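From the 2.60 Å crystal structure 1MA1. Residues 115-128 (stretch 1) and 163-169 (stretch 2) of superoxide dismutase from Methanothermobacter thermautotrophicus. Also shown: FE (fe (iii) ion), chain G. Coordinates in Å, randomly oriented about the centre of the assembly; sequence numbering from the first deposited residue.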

# COMPACT_ATOMS: atom_id res chain seq x y z
N ARG A 115 -17.75 19.46 14.26
CA ARG A 115 -16.61 19.42 13.35
C ARG A 115 -15.96 18.04 13.41
O ARG A 115 -15.75 17.39 12.38
CB ARG A 115 -15.59 20.50 13.75
CG ARG A 115 -14.36 20.61 12.84
CD ARG A 115 -14.73 21.13 11.50
NE ARG A 115 -13.58 21.18 10.61
CZ ARG A 115 -13.66 21.56 9.35
NH1 ARG A 115 -14.84 21.91 8.84
NH2 ARG A 115 -12.58 21.54 8.58
N PHE A 116 -15.65 17.59 14.63
CA PHE A 116 -15.10 16.26 14.83
C PHE A 116 -15.94 15.18 14.16
O PHE A 116 -15.43 14.40 13.37
CB PHE A 116 -14.99 15.91 16.32
CG PHE A 116 -14.74 14.46 16.57
CD1 PHE A 116 -13.53 13.88 16.21
CD2 PHE A 116 -15.74 13.66 17.11
CE1 PHE A 116 -13.31 12.52 16.38
CE2 PHE A 116 -15.55 12.28 17.28
CZ PHE A 116 -14.33 11.71 16.91
N ARG A 117 -17.22 15.16 14.52
CA ARG A 117 -18.15 14.15 14.04
C ARG A 117 -18.08 14.12 12.53
O ARG A 117 -18.13 13.05 11.92
CB ARG A 117 -19.56 14.53 14.50
CG ARG A 117 -20.63 13.48 14.32
CD ARG A 117 -21.93 14.07 14.81
NE ARG A 117 -23.03 13.11 14.81
CZ ARG A 117 -23.67 12.68 13.73
NH1 ARG A 117 -23.34 13.14 12.51
NH2 ARG A 117 -24.64 11.77 13.85
N LYS A 118 -17.95 15.29 11.92
CA LYS A 118 -18.01 15.41 10.48
C LYS A 118 -16.72 14.92 9.84
O LYS A 118 -16.74 14.14 8.89
CB LYS A 118 -18.25 16.86 10.08
CG LYS A 118 -18.31 17.10 8.58
CD LYS A 118 -18.14 18.59 8.31
CE LYS A 118 -18.26 18.90 6.83
NZ LYS A 118 -18.01 20.34 6.60
N GLU A 119 -15.59 15.38 10.37
CA GLU A 119 -14.29 14.95 9.88
C GLU A 119 -14.13 13.44 10.03
O GLU A 119 -13.71 12.76 9.09
CB GLU A 119 -13.16 15.67 10.62
CG GLU A 119 -12.89 17.07 10.12
CD GLU A 119 -11.67 17.70 10.77
OE1 GLU A 119 -10.75 16.94 11.14
OE2 GLU A 119 -11.62 18.96 10.91
N PHE A 120 -14.48 12.91 11.20
CA PHE A 120 -14.38 11.47 11.46
C PHE A 120 -15.27 10.70 10.48
O PHE A 120 -14.91 9.61 10.03
CB PHE A 120 -14.82 11.15 12.89
CG PHE A 120 -14.40 9.79 13.36
CD1 PHE A 120 -13.09 9.55 13.79
CD2 PHE A 120 -15.30 8.73 13.35
CE1 PHE A 120 -12.70 8.29 14.21
CE2 PHE A 120 -14.92 7.45 13.76
CZ PHE A 120 -13.61 7.23 14.20
N SER A 121 -16.42 11.27 10.17
CA SER A 121 -17.34 10.67 9.22
C SER A 121 -16.80 10.67 7.79
O SER A 121 -16.97 9.68 7.07
CB SER A 121 -18.69 11.39 9.28
OG SER A 121 -19.37 11.11 10.50
N GLN A 122 -16.15 11.76 7.39
CA GLN A 122 -15.51 11.80 6.09
C GLN A 122 -14.38 10.78 6.02
O GLN A 122 -14.15 10.16 4.96
CB GLN A 122 -14.93 13.17 5.82
CG GLN A 122 -15.91 14.32 5.73
CD GLN A 122 -15.23 15.59 5.24
OE1 GLN A 122 -15.64 16.70 5.60
NE2 GLN A 122 -14.19 15.45 4.40
N ALA A 123 -13.68 10.62 7.13
CA ALA A 123 -12.57 9.67 7.20
C ALA A 123 -13.09 8.27 6.96
O ALA A 123 -12.44 7.49 6.27
CB ALA A 123 -11.90 9.76 8.53
N ALA A 124 -14.26 7.97 7.51
CA ALA A 124 -14.88 6.65 7.30
C ALA A 124 -15.41 6.51 5.88
O ALA A 124 -15.13 5.54 5.18
CB ALA A 124 -15.99 6.44 8.31
N ILE A 125 -16.20 7.49 5.45
CA ILE A 125 -16.91 7.37 4.19
C ILE A 125 -15.94 7.28 3.03
O ILE A 125 -16.11 6.47 2.11
CB ILE A 125 -17.88 8.56 3.98
CG1 ILE A 125 -18.89 8.60 5.14
CG2 ILE A 125 -18.61 8.42 2.66
CD1 ILE A 125 -19.95 9.67 5.03
N SER A 126 -14.90 8.10 3.08
CA SER A 126 -14.05 8.29 1.90
C SER A 126 -12.96 7.24 1.74
O SER A 126 -12.23 7.28 0.76
CB SER A 126 -13.39 9.66 1.95
OG SER A 126 -12.49 9.72 3.04
N ALA A 127 -12.85 6.31 2.68
CA ALA A 127 -11.81 5.28 2.63
C ALA A 127 -11.95 4.44 1.37
O ALA A 127 -13.02 3.92 1.08
CB ALA A 127 -11.91 4.38 3.86
N GLU A 128 -10.86 4.29 0.64
CA GLU A 128 -10.90 3.56 -0.63
C GLU A 128 -10.87 2.08 -0.34
O GLU A 128 -9.83 1.53 -0.01
CB GLU A 128 -9.72 3.95 -1.53
CG GLU A 128 -9.62 5.45 -1.76
CD GLU A 128 -8.38 5.88 -2.53
OE1 GLU A 128 -7.43 5.05 -2.61
OE2 GLU A 128 -8.34 7.03 -3.03
N LEU A 163 -8.27 5.09 20.52
CA LEU A 163 -9.34 5.64 21.35
C LEU A 163 -10.73 5.24 20.85
O LEU A 163 -11.56 4.76 21.62
CB LEU A 163 -9.24 7.16 21.39
CG LEU A 163 -7.98 7.70 22.05
CD1 LEU A 163 -7.97 9.21 22.03
CD2 LEU A 163 -7.91 7.15 23.47
N LEU A 164 -10.96 5.44 19.56
CA LEU A 164 -12.26 5.23 18.94
C LEU A 164 -12.03 4.60 17.58
O LEU A 164 -11.10 4.98 16.86
CB LEU A 164 -12.96 6.57 18.73
CG LEU A 164 -14.49 6.64 18.76
CD1 LEU A 164 -14.91 7.76 17.82
CD2 LEU A 164 -15.12 5.34 18.35
N VAL A 165 -12.89 3.66 17.20
CA VAL A 165 -12.68 2.90 15.98
C VAL A 165 -14.01 2.67 15.26
O VAL A 165 -15.02 2.35 15.89
CB VAL A 165 -11.99 1.54 16.33
CG1 VAL A 165 -12.56 0.42 15.52
CG2 VAL A 165 -10.49 1.64 16.08
N LEU A 166 -14.01 2.83 13.95
CA LEU A 166 -15.20 2.57 13.16
C LEU A 166 -14.89 1.70 11.92
O LEU A 166 -14.22 2.16 10.99
CB LEU A 166 -15.82 3.90 12.72
CG LEU A 166 -16.95 3.82 11.71
CD1 LEU A 166 -18.03 2.87 12.23
CD2 LEU A 166 -17.48 5.21 11.44
N ASP A 167 -15.37 0.45 11.91
CA ASP A 167 -15.10 -0.45 10.80
C ASP A 167 -15.88 0.04 9.59
O ASP A 167 -17.05 0.39 9.69
CB ASP A 167 -15.48 -1.90 11.16
CG ASP A 167 -15.01 -2.92 10.11
OD1 ASP A 167 -14.45 -2.48 9.10
OD2 ASP A 167 -15.20 -4.17 10.28
N VAL A 168 -15.23 0.06 8.43
CA VAL A 168 -15.91 0.50 7.24
C VAL A 168 -15.55 -0.41 6.05
O VAL A 168 -15.87 -0.11 4.89
CB VAL A 168 -15.56 1.99 6.99
CG1 VAL A 168 -14.32 2.13 6.10
CG2 VAL A 168 -16.77 2.71 6.44
N TRP A 169 -14.88 -1.53 6.35
CA TRP A 169 -14.98 -2.72 5.50
C TRP A 169 -16.43 -2.96 5.07
O TRP A 169 -17.36 -2.76 5.85
CB TRP A 169 -14.49 -3.98 6.24
CG TRP A 169 -13.00 -4.10 6.39
CD1 TRP A 169 -12.18 -3.26 7.09
CD2 TRP A 169 -12.17 -5.12 5.84
NE1 TRP A 169 -10.89 -3.70 7.01
CE2 TRP A 169 -10.85 -4.84 6.25
CE3 TRP A 169 -12.40 -6.25 5.05
CZ2 TRP A 169 -9.76 -5.65 5.88
CZ3 TRP A 169 -11.32 -7.06 4.68
CH2 TRP A 169 -10.02 -6.75 5.10
FE FE G . -14.76 -6.02 10.02
O HOH W 1 -13.06 -5.72 9.19

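This is an almost wholly apolar packing contact, in which one side of a helix lies against alternate residues of a strand and the loop that follows it, with no hydrogen bond or salt bridge passing between the two stretches. The helix and the strand run in broadly the same direction, at 38° to each other, and their axes come no closer than 9.5 Å. That spacing is filled by side chains, and the contact buries 326 Å² in all. On the helix, F116, F120 and A124 follow one another at intervals of four, so about one turn apart, and all direct CA-to-CB toward the strand. On the other stretch, L164 and L166, alternate residues of the strand, do the same, as does V168 just after it; V165 and D167 point away.

L164 meets both phenylalanines through one methyl. L164 CD1 lies 4.1 Å from F116 CZ, at the edge of that ring and near its plane, and 3.9 Å from F120 CZ. Against F120 the same methyl sits over a ring face: L164 CD1 is 4.2 Å from the centroid of the F120 ring and 23° off the ring normal, a CH-pi contact. F120, with chi1 in t, also reaches L166, F120 CE2 coming within 3.8 Å of L166 CB, so this one ring touches two successive inward-facing residues of the strand.

Farther along, CA of A124 and CA of V168 are 6.2 Å apart, the nearest register pair. A124 CB packs 3.7 Å from L166 CD2 and 4.2 Å from V168 CG2. The closest approach of all is A124 O to V168 CG2, 3.5 Å, a van der Waals contact with a carbonyl oxygen. Beyond the helix, A127 CB adds a contact of 4.0 Å with V168 CG1.

Some polar groups bond within their own stretch. S121 OG donates to R117 O at 2.7 Å and S126 OG to Q122 O at 2.6 Å, each reaching back four residues along the chain. D167, whose CA-to-CB bond points away from the helix, binds the iron through OD2, with D167 OD2 to FE at 1.9 Å, while D167 OD1 accepts a hydrogen bond from W169 N at 2.9 Å. The strand thus packs against the helix with one side and supplies a metal ligand from the other.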